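Local coordinates for protein putative ferredoxin (Hydrogenobacter thermophilus, PDB 7M1O) that binds a single [4Fe-4S] cluster and, as a ferredoxin, probably carries electrons between redox partners, at residues Ala2-Thr13 and Pro63-Val72. Sequence-based numbering, arbitrary orientation.
Unlike the reference sequence in segment 63-72: A64 (reference Ser). With SF4 (iron/sulfur cluster), chain C.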
# COMPACT_ATOMS: atom_id res chain seq x y z
N ALA A 2 -6.37 -14.85 -2.28
CA ALA A 2 -5.17 -14.01 -2.32
C ALA A 2 -5.53 -12.56 -2.04
O ALA A 2 -6.69 -12.17 -2.10
CB ALA A 2 -4.49 -14.14 -3.67
N LEU A 3 -4.51 -11.76 -1.73
CA LEU A 3 -4.70 -10.35 -1.39
C LEU A 3 -3.93 -9.45 -2.34
O LEU A 3 -2.77 -9.72 -2.67
CB LEU A 3 -4.26 -10.10 0.05
CG LEU A 3 -4.90 -8.91 0.77
CD1 LEU A 3 -6.37 -9.20 1.04
CD2 LEU A 3 -4.16 -8.60 2.06
N ARG A 4 -4.58 -8.38 -2.79
CA ARG A 4 -3.91 -7.35 -3.59
C ARG A 4 -4.17 -5.98 -2.98
O ARG A 4 -5.14 -5.79 -2.25
CB ARG A 4 -4.38 -7.38 -5.05
CG ARG A 4 -5.85 -7.04 -5.27
CD ARG A 4 -6.15 -6.95 -6.76
NE ARG A 4 -7.52 -6.53 -7.04
CZ ARG A 4 -7.99 -6.29 -8.26
NH1 ARG A 4 -7.20 -6.44 -9.32
NH2 ARG A 4 -9.25 -5.91 -8.43
N THR A 5 -3.29 -5.03 -3.27
CA THR A 5 -3.37 -3.70 -2.66
C THR A 5 -2.88 -2.62 -3.62
O THR A 5 -2.07 -2.89 -4.51
CB THR A 5 -2.56 -3.65 -1.35
OG1 THR A 5 -2.71 -2.36 -0.73
CG2 THR A 5 -1.08 -3.91 -1.60
N MET A 6 -3.39 -1.41 -3.44
CA MET A 6 -2.96 -0.25 -4.23
C MET A 6 -2.98 1.00 -3.36
O MET A 6 -3.59 1.00 -2.29
CB MET A 6 -3.86 -0.06 -5.46
CG MET A 6 -5.31 0.34 -5.16
SD MET A 6 -6.12 1.10 -6.58
CE MET A 6 -7.82 1.21 -6.03
N VAL A 7 -2.32 2.05 -3.83
CA VAL A 7 -2.34 3.34 -3.15
C VAL A 7 -3.00 4.39 -4.05
O VAL A 7 -2.65 4.51 -5.22
CB VAL A 7 -0.92 3.82 -2.77
CG1 VAL A 7 -0.96 5.22 -2.16
CG2 VAL A 7 -0.29 2.84 -1.79
N ASP A 8 -3.94 5.13 -3.49
CA ASP A 8 -4.58 6.23 -4.19
C ASP A 8 -3.77 7.51 -3.96
O ASP A 8 -3.87 8.12 -2.90
CB ASP A 8 -6.02 6.42 -3.70
CG ASP A 8 -6.81 7.37 -4.57
OD1 ASP A 8 -6.20 8.14 -5.33
OD2 ASP A 8 -8.06 7.34 -4.49
N PRO A 9 -2.96 7.91 -4.96
CA PRO A 9 -2.07 9.06 -4.74
C PRO A 9 -2.82 10.37 -4.56
O PRO A 9 -2.27 11.33 -4.02
CB PRO A 9 -1.23 9.09 -6.01
CG PRO A 9 -2.12 8.52 -7.05
CD PRO A 9 -2.92 7.45 -6.36
N ASP A 10 -4.07 10.40 -5.01
CA ASP A 10 -4.88 11.61 -4.94
C ASP A 10 -5.17 12.03 -3.50
O ASP A 10 -5.36 13.21 -3.23
CB ASP A 10 -6.19 11.41 -5.70
CG ASP A 10 -5.97 11.00 -7.14
OD1 ASP A 10 -4.97 11.44 -7.75
OD2 ASP A 10 -6.80 10.22 -7.67
N THR A 11 -5.18 11.06 -2.59
CA THR A 11 -5.59 11.30 -1.21
C THR A 11 -4.46 11.09 -0.20
O THR A 11 -4.58 11.50 0.96
CB THR A 11 -6.76 10.39 -0.82
OG1 THR A 11 -6.37 9.02 -0.96
CG2 THR A 11 -7.97 10.67 -1.70
N CYS A 12 -3.37 10.46 -0.63
CA CYS A 12 -2.23 10.20 0.25
C CYS A 12 -1.65 11.50 0.80
O CYS A 12 -1.45 12.46 0.06
CB CYS A 12 -1.15 9.42 -0.50
SG CYS A 12 0.39 9.22 0.44
N THR A 13 -1.37 11.51 2.10
CA THR A 13 -0.88 12.71 2.77
C THR A 13 0.59 12.59 3.15
O THR A 13 1.11 13.39 3.93
CB THR A 13 -1.71 13.00 4.03
OG1 THR A 13 -1.66 11.88 4.92
CG2 THR A 13 -3.16 13.28 3.66
N PRO A 63 -4.12 7.10 7.50
CA PRO A 63 -4.97 8.20 7.98
C PRO A 63 -5.90 8.77 6.92
O PRO A 63 -6.91 9.38 7.27
CB PRO A 63 -3.96 9.25 8.43
CG PRO A 63 -2.76 9.00 7.58
CD PRO A 63 -2.71 7.51 7.42
N ALA A 64 -5.57 8.56 5.65
CA ALA A 64 -6.31 9.18 4.55
C ALA A 64 -7.19 8.19 3.79
O ALA A 64 -7.90 8.57 2.85
CB ALA A 64 -5.34 9.86 3.59
N GLY A 65 -7.15 6.92 4.19
CA GLY A 65 -7.92 5.90 3.50
C GLY A 65 -7.47 5.75 2.06
O GLY A 65 -8.27 5.46 1.17
N SER A 66 -6.18 5.97 1.83
CA SER A 66 -5.61 5.97 0.48
C SER A 66 -5.27 4.57 0.01
O SER A 66 -5.22 4.30 -1.19
CB SER A 66 -4.36 6.85 0.43
OG SER A 66 -4.64 8.17 0.85
N ILE A 67 -5.01 3.68 0.96
CA ILE A 67 -4.65 2.31 0.64
C ILE A 67 -5.91 1.47 0.44
O ILE A 67 -6.70 1.28 1.37
CB ILE A 67 -3.77 1.67 1.72
CG1 ILE A 67 -2.53 2.55 1.96
CG2 ILE A 67 -3.36 0.26 1.32
CD1 ILE A 67 -1.62 2.06 3.06
N ILE A 68 -6.07 0.96 -0.77
CA ILE A 68 -7.18 0.09 -1.11
C ILE A 68 -6.66 -1.34 -1.19
O ILE A 68 -5.71 -1.62 -1.91
CB ILE A 68 -7.84 0.49 -2.44
CG1 ILE A 68 -8.06 2.00 -2.49
CG2 ILE A 68 -9.15 -0.26 -2.64
CD1 ILE A 68 -8.81 2.57 -1.30
N THR A 69 -7.29 -2.23 -0.43
CA THR A 69 -6.87 -3.62 -0.34
C THR A 69 -8.09 -4.51 -0.49
O THR A 69 -9.17 -4.16 -0.03
CB THR A 69 -6.16 -3.92 1.01
OG1 THR A 69 -4.96 -3.15 1.10
CG2 THR A 69 -5.82 -5.39 1.15
N GLU A 70 -7.93 -5.66 -1.14
CA GLU A 70 -9.05 -6.57 -1.31
C GLU A 70 -8.60 -8.01 -1.55
O GLU A 70 -7.49 -8.27 -2.01
CB GLU A 70 -9.95 -6.10 -2.45
CG GLU A 70 -9.23 -5.81 -3.75
CD GLU A 70 -10.16 -5.27 -4.83
OE1 GLU A 70 -11.17 -4.62 -4.48
OE2 GLU A 70 -9.87 -5.49 -6.02
N GLU A 71 -9.50 -8.93 -1.23
CA GLU A 71 -9.28 -10.35 -1.44
C GLU A 71 -9.70 -10.74 -2.85
O GLU A 71 -10.80 -10.40 -3.29
CB GLU A 71 -10.07 -11.17 -0.40
CG GLU A 71 -9.24 -11.62 0.79
CD GLU A 71 -8.31 -12.77 0.45
OE1 GLU A 71 -8.66 -13.59 -0.42
OE2 GLU A 71 -7.22 -12.85 1.06
N VAL A 72 -8.82 -11.45 -3.55
CA VAL A 72 -9.09 -11.88 -4.92
C VAL A 72 -8.82 -13.37 -5.08
O VAL A 72 -9.18 -13.97 -6.09
CB VAL A 72 -8.24 -11.09 -5.93
CG1 VAL A 72 -8.66 -9.62 -5.95
CG2 VAL A 72 -6.76 -11.22 -5.62
OXT VAL A 72 -8.23 -14.00 -4.20
FE1 SF4 C . 0.03 7.85 2.22
FE2 SF4 C . -1.67 6.28 3.68
FE3 SF4 C . 0.47 7.47 4.89
FE4 SF4 C . 0.88 5.42 3.13
S1 SF4 C . -0.21 5.31 5.13
S2 SF4 C . 2.03 7.38 3.23
S3 SF4 C . -0.80 5.82 1.63
S4 SF4 C . -1.31 8.52 3.94
O HOH W 1 -8.56 7.07 -1.44
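R4 and E70 form a hydrogen-bonded pair between antiparallel strands 3-7 and 67-71, whose axes lie at 166°: R4 N donates to E70 O and E70 N to R4 O, both at 3.0 Å. M6 and I68 repeat this ring, and D8 N to S66 O continues the ladder.

The charged pair shares its face of the sheet with M6 and I68. Running side by side with E70, R4 grips one carboxylate oxygen side-on: NE reaches OE2 of E70 at its anti lone pair (2.8 Å), and NH2 completes the salt bridge. Guanidinium and carboxylate are 17° from coplanar, while V72 CG1 packs obliquely 3.5 Å from R4 NE. A methionine in place of R4 would probably leave the E70 carboxylate without its cationic mate and more able to turn.

Apolar contact here is M6 CE against I68 CG1 (3.6 Å): with CG of M6 set between its backbone N and carbonyl carbon (chi1 67°) and the chain extended, M6 runs alongside I68. On the other face, T5 OG1 and T69 OG1 share a 3.0 Å hydrogen bond, with further hydroxyl partners in Y26 and T59 respectively.

Beyond the V7-I67 pair both chains form loops of this single-cluster ferredoxin's cluster site. T11 OG1 and S66 OG are hydrogen-bonded at 2.6 Å; C12 SG, one of four cysteine ligands, binds cluster iron FE1 at 2.3 Å, and V7 CG1 and I67 CG1 pack against sulfide S3.

Strand 3-7 is central in a three-stranded sheet, between 67-71 and 45-47; helix 52-61 packs on the L3, T69 and I67 face, and W44 meets R4, M6 and E70 on the other.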